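Long-range contacts in uncharacterized protein ycf41 (Synechococcus elongatus PCC 6301, PDB 3KOJ), which probably binds single-stranded DNA through an OB-fold domain of the single-strand binding protein family: residues B[13-18]-B[78-83]; B[55-60]-B[101-106]. The protein carries 1 engineered substitution. One frame throughout, in Å; residues are numbered along the deposited sequence.

Interaction 1: B[13-18]-B[78-83]; sequences SCILQA and VLEGRL
Leu16 O is gripped by one strong bond and one weak contact: Leu79 N donates to it at 2.8 Å, in the carbonyl plane with 166° at the hydrogen, and CA of Val78 adds a C-H...O contact at 3.3 Å. Leu16 N returns a bond to Leu79 O (2.9 Å), and Cys14 and Gly81 exchange a second reciprocal pair, so 13-18 and 78-83 are regular antiparallel neighbours in the OB barrel. Between these rungs, at the non-hydrogen-bonded pair with Glu80, Ile15 divides its branches: CG2, anti to the backbone N, crosses obliquely to Val78 CG1 at 3.7 Å, while CG1 lies alongside Glu80 CG at 3.9 Å. An alanine here would remove both branches and is likely to loosen the packing on Val78, on the Glu80 methylenes and on Ile15 of the fourth subunit. On the other face Cys14 SG rests against Leu83 CB (3.8 Å). The extended Glu80 chain carries OE2 to a water (2.6 Å) that also bonds Ser13 OG, and OE1 to a salt bridge with Arg105. The backbone N and O of Cys14, Leu16, Leu79 and Gly81 are thus paired across the strands, while the carboxylate, held by water and arginine, is likely to stay ionised.

Interaction 2: B[55-60]-B[101-106]; sequences LKVVGW and LTVTRV
Leu55 and Leu101 meet at about a right angle, CD2 of Leu55 touching CB of Leu101 at 4.0 Å. Both put CG anti to the backbone N, and their chains cross rather than run alongside each other. Val57 points to the same face as Leu101 and Val103, and the two valines cross obliquely. Leu79 touches both Val57 and Leu101, and Val63 of helix 62-70 lies against Val103, so this face looks into the barrel interior. The strands 55-60 and 101-103 run parallel, inclined by 31°, in an otherwise largely antiparallel sheet; such a parallel pairing is the one that closes the five-stranded OB barrel. Three backbone bonds zip it: Leu101 N to Lys56 O, Val58 N to Leu101 O at 2.9 Å and nearly straight (172°), and Val103 N to Val58 O at 2.8 Å. Val58 therefore uses both its N and its O on the partner strand, straddling Thr102. On the opposite face Thr102 sets CG2 anti to the backbone N and OG1 beside it (chi1 -55°), which brings the methyl obliquely to the Trp60 ring, 4.0 Å from CD1. Past the last direct bond, a water accepts from Trp60 N at 2.8 Å and donates to Val103 O at 2.7 Å, bridging the strands where they diverge. The water oxygen also lies at the edge of the indole, in its plane. Beyond it the chain turns a corner at Thr104, and Thr104 and Arg105 together face Glu80 in a classic beta bulge.

In the fold
The centres of interactions 1 and 2 lie 8 Å apart in one curled sheet, and their segments alternate along the chain: 13-18, 55-60, 78-83, 101-106. Strand 76-84 joins them, pairing antiparallel with 12-28 in interaction 1 and with 100-103 and 105-107 from interaction 2. Probable hydrogen bonds from Thr102 N to Arg82 O (2.9 Å) and from Thr104 N to Glu80 O (2.7 Å) make this seam, and Leu16 CD1 meets Leu55 CD2 at 3.7 Å. Interaction 2 sits nearer the chain centre, whereas residues 13-16 of strand 12-28, in interaction 1, continue the sheet into the second subunit. Strand 76-84 thus links the parallel pair that closes the barrel to the strand that extends the sheet into a neighbouring subunit.

Interaction 1: B[13-18]-B[78-83]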
# COMPACT_ATOMS: atom_id res chain seq x y z
N SER B 13 0.93 3.77 5.49
CA SER B 13 0.95 2.35 5.13
C SER B 13 2.24 2.01 4.41
O SER B 13 2.43 2.39 3.25
CB SER B 13 -0.24 2.02 4.23
OG SER B 13 -0.21 0.66 3.81
N CYS B 14 3.12 1.29 5.09
CA CYS B 14 4.40 0.90 4.51
C CYS B 14 4.49 -0.62 4.48
O CYS B 14 4.50 -1.27 5.53
CB CYS B 14 5.56 1.48 5.32
SG CYS B 14 5.61 3.27 5.29
N ILE B 15 4.54 -1.17 3.28
CA ILE B 15 4.63 -2.61 3.10
C ILE B 15 5.93 -2.92 2.38
O ILE B 15 6.16 -2.48 1.25
CB ILE B 15 3.40 -3.11 2.32
CG1 ILE B 15 2.14 -2.72 3.10
CG2 ILE B 15 3.50 -4.63 2.12
CD1 ILE B 15 0.83 -3.15 2.49
N LEU B 16 6.79 -3.67 3.06
CA LEU B 16 8.11 -3.99 2.54
C LEU B 16 8.48 -5.46 2.56
O LEU B 16 8.22 -6.17 3.53
CB LEU B 16 9.18 -3.25 3.36
CG LEU B 16 9.20 -1.73 3.49
CD1 LEU B 16 10.03 -1.33 4.71
CD2 LEU B 16 9.76 -1.11 2.23
N GLN B 17 9.12 -5.88 1.48
CA GLN B 17 9.62 -7.24 1.35
C GLN B 17 11.07 -7.07 1.79
O GLN B 17 11.79 -6.24 1.23
CB GLN B 17 9.56 -7.65 -0.11
CG GLN B 17 9.87 -9.09 -0.39
CD GLN B 17 9.76 -9.38 -1.87
OE1 GLN B 17 8.89 -8.82 -2.55
NE2 GLN B 17 10.64 -10.23 -2.39
N ALA B 18 11.50 -7.83 2.79
CA ALA B 18 12.87 -7.70 3.29
C ALA B 18 13.42 -8.98 3.88
O ALA B 18 12.69 -9.95 4.09
CB ALA B 18 12.92 -6.58 4.34
N VAL B 78 7.47 -10.26 4.46
CA VAL B 78 6.78 -9.06 4.00
C VAL B 78 6.26 -8.45 5.29
O VAL B 78 5.61 -9.13 6.08
CB VAL B 78 5.57 -9.34 3.09
CG1 VAL B 78 4.84 -8.02 2.80
CG2 VAL B 78 6.02 -9.97 1.79
N LEU B 79 6.55 -7.17 5.49
CA LEU B 79 6.11 -6.49 6.70
C LEU B 79 5.14 -5.37 6.34
O LEU B 79 5.32 -4.70 5.33
CB LEU B 79 7.32 -5.89 7.43
CG LEU B 79 8.43 -6.87 7.81
CD1 LEU B 79 9.72 -6.10 8.08
CD2 LEU B 79 8.00 -7.69 9.03
N GLU B 80 4.11 -5.19 7.17
CA GLU B 80 3.15 -4.11 6.98
C GLU B 80 3.21 -3.31 8.28
O GLU B 80 3.08 -3.88 9.36
CB GLU B 80 1.72 -4.62 6.80
CG GLU B 80 0.70 -3.48 6.69
CD GLU B 80 -0.74 -3.94 6.80
OE1 GLU B 80 -0.96 -5.12 7.15
OE2 GLU B 80 -1.65 -3.13 6.55
N GLY B 81 3.39 -2.00 8.17
CA GLY B 81 3.45 -1.19 9.37
C GLY B 81 3.42 0.30 9.09
O GLY B 81 3.07 0.73 7.99
N ARG B 82 3.77 1.09 10.10
CA ARG B 82 3.79 2.54 9.98
C ARG B 82 5.22 3.03 10.16
O ARG B 82 5.94 2.57 11.05
CB ARG B 82 2.87 3.17 11.04
CG ARG B 82 1.39 2.81 10.86
CD ARG B 82 0.51 3.45 11.95
NE ARG B 82 0.47 4.91 11.86
CZ ARG B 82 -0.39 5.60 11.12
NH1 ARG B 82 -1.30 4.98 10.39
NH2 ARG B 82 -0.34 6.93 11.11
N LEU B 83 5.62 3.96 9.30
CA LEU B 83 6.96 4.53 9.37
C LEU B 83 7.05 5.49 10.54
O LEU B 83 6.14 6.28 10.79
CB LEU B 83 7.27 5.27 8.07
CG LEU B 83 8.70 5.79 7.91
CD1 LEU B 83 9.67 4.62 7.82
CD2 LEU B 83 8.78 6.66 6.66
O HOH W 1 -1.33 -0.59 6.01

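Interaction 2: B[55-60]-B[101-106]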
# COMPACT_ATOMS: atom_id res chain seq x y z
N LEU B 55 16.85 -1.43 8.02
CA LEU B 55 15.84 -0.75 8.80
C LEU B 55 15.47 -1.45 10.10
O LEU B 55 15.29 -2.67 10.13
CB LEU B 55 14.60 -0.61 7.92
CG LEU B 55 13.31 0.01 8.45
CD1 LEU B 55 13.54 1.48 8.81
CD2 LEU B 55 12.23 -0.13 7.39
N LYS B 56 15.37 -0.67 11.16
CA LYS B 56 14.99 -1.22 12.45
C LYS B 56 13.49 -1.47 12.38
O LYS B 56 12.73 -0.63 11.92
CB LYS B 56 15.30 -0.22 13.57
CG LYS B 56 14.85 -0.70 14.95
CD LYS B 56 15.19 0.32 16.02
CE LYS B 56 14.67 -0.10 17.38
NZ LYS B 56 15.00 0.91 18.43
N VAL B 57 13.08 -2.65 12.84
CA VAL B 57 11.67 -3.03 12.82
C VAL B 57 11.24 -3.36 14.24
O VAL B 57 11.93 -4.09 14.95
CB VAL B 57 11.48 -4.25 11.90
CG1 VAL B 57 10.06 -4.77 12.00
CG2 VAL B 57 11.81 -3.86 10.47
N VAL B 58 10.10 -2.82 14.67
CA VAL B 58 9.61 -3.06 16.02
C VAL B 58 8.15 -3.50 16.04
O VAL B 58 7.30 -2.91 15.36
CB VAL B 58 9.74 -1.78 16.88
CG1 VAL B 58 9.30 -2.07 18.31
CG2 VAL B 58 11.18 -1.27 16.83
N GLY B 59 7.86 -4.53 16.82
CA GLY B 59 6.51 -5.03 16.94
C GLY B 59 6.06 -5.05 18.39
O GLY B 59 6.85 -5.37 19.28
N TRP B 60 4.80 -4.71 18.63
CA TRP B 60 4.28 -4.69 19.99
C TRP B 60 3.15 -5.70 20.17
O TRP B 60 2.41 -5.99 19.23
CB TRP B 60 3.75 -3.30 20.35
CG TRP B 60 4.77 -2.20 20.25
CD1 TRP B 60 5.33 -1.70 19.11
CD2 TRP B 60 5.35 -1.47 21.34
NE1 TRP B 60 6.22 -0.70 19.42
CE2 TRP B 60 6.25 -0.54 20.78
CE3 TRP B 60 5.19 -1.51 22.73
CZ2 TRP B 60 7.00 0.34 21.57
CZ3 TRP B 60 5.93 -0.63 23.51
CH2 TRP B 60 6.82 0.28 22.93
N LEU B 101 10.26 0.94 11.42
CA LEU B 101 8.95 0.52 10.96
C LEU B 101 8.26 -0.15 12.13
O LEU B 101 8.75 -1.15 12.66
CB LEU B 101 9.08 -0.48 9.81
CG LEU B 101 7.77 -1.01 9.21
CD1 LEU B 101 7.08 0.09 8.42
CD2 LEU B 101 8.06 -2.20 8.30
N THR B 102 7.13 0.41 12.56
CA THR B 102 6.38 -0.19 13.65
C THR B 102 5.42 -1.14 12.95
O THR B 102 4.45 -0.72 12.31
CB THR B 102 5.61 0.87 14.44
OG1 THR B 102 6.52 1.88 14.89
CG2 THR B 102 4.94 0.23 15.65
N VAL B 103 5.71 -2.43 13.05
CA VAL B 103 4.94 -3.46 12.38
C VAL B 103 3.56 -3.78 12.92
O VAL B 103 3.35 -3.87 14.13
CB VAL B 103 5.76 -4.77 12.34
CG1 VAL B 103 4.93 -5.91 11.75
CG2 VAL B 103 7.00 -4.55 11.51
N THR B 104 2.61 -3.96 12.01
CA THR B 104 1.24 -4.32 12.36
C THR B 104 1.05 -5.80 12.03
O THR B 104 0.46 -6.55 12.81
CB THR B 104 0.21 -3.52 11.52
OG1 THR B 104 0.45 -2.12 11.67
CG2 THR B 104 -1.20 -3.84 11.97
N ARG B 105 1.56 -6.21 10.88
CA ARG B 105 1.44 -7.59 10.42
C ARG B 105 2.68 -8.03 9.68
O ARG B 105 3.40 -7.21 9.11
CB ARG B 105 0.24 -7.74 9.48
CG ARG B 105 -1.09 -7.34 10.09
CD ARG B 105 -2.22 -7.46 9.09
NE ARG B 105 -3.49 -7.08 9.69
CZ ARG B 105 -3.96 -5.84 9.73
NH1 ARG B 105 -3.28 -4.84 9.19
NH2 ARG B 105 -5.12 -5.59 10.34
N VAL B 106 2.92 -9.34 9.66
CA VAL B 106 4.06 -9.92 8.96
C VAL B 106 3.65 -11.20 8.24
O VAL B 106 2.85 -11.98 8.76
CB VAL B 106 5.22 -10.24 9.95
CG1 VAL B 106 4.69 -11.05 11.13
CG2 VAL B 106 6.33 -11.01 9.24
O HOH W 2 3.23 -3.29 16.78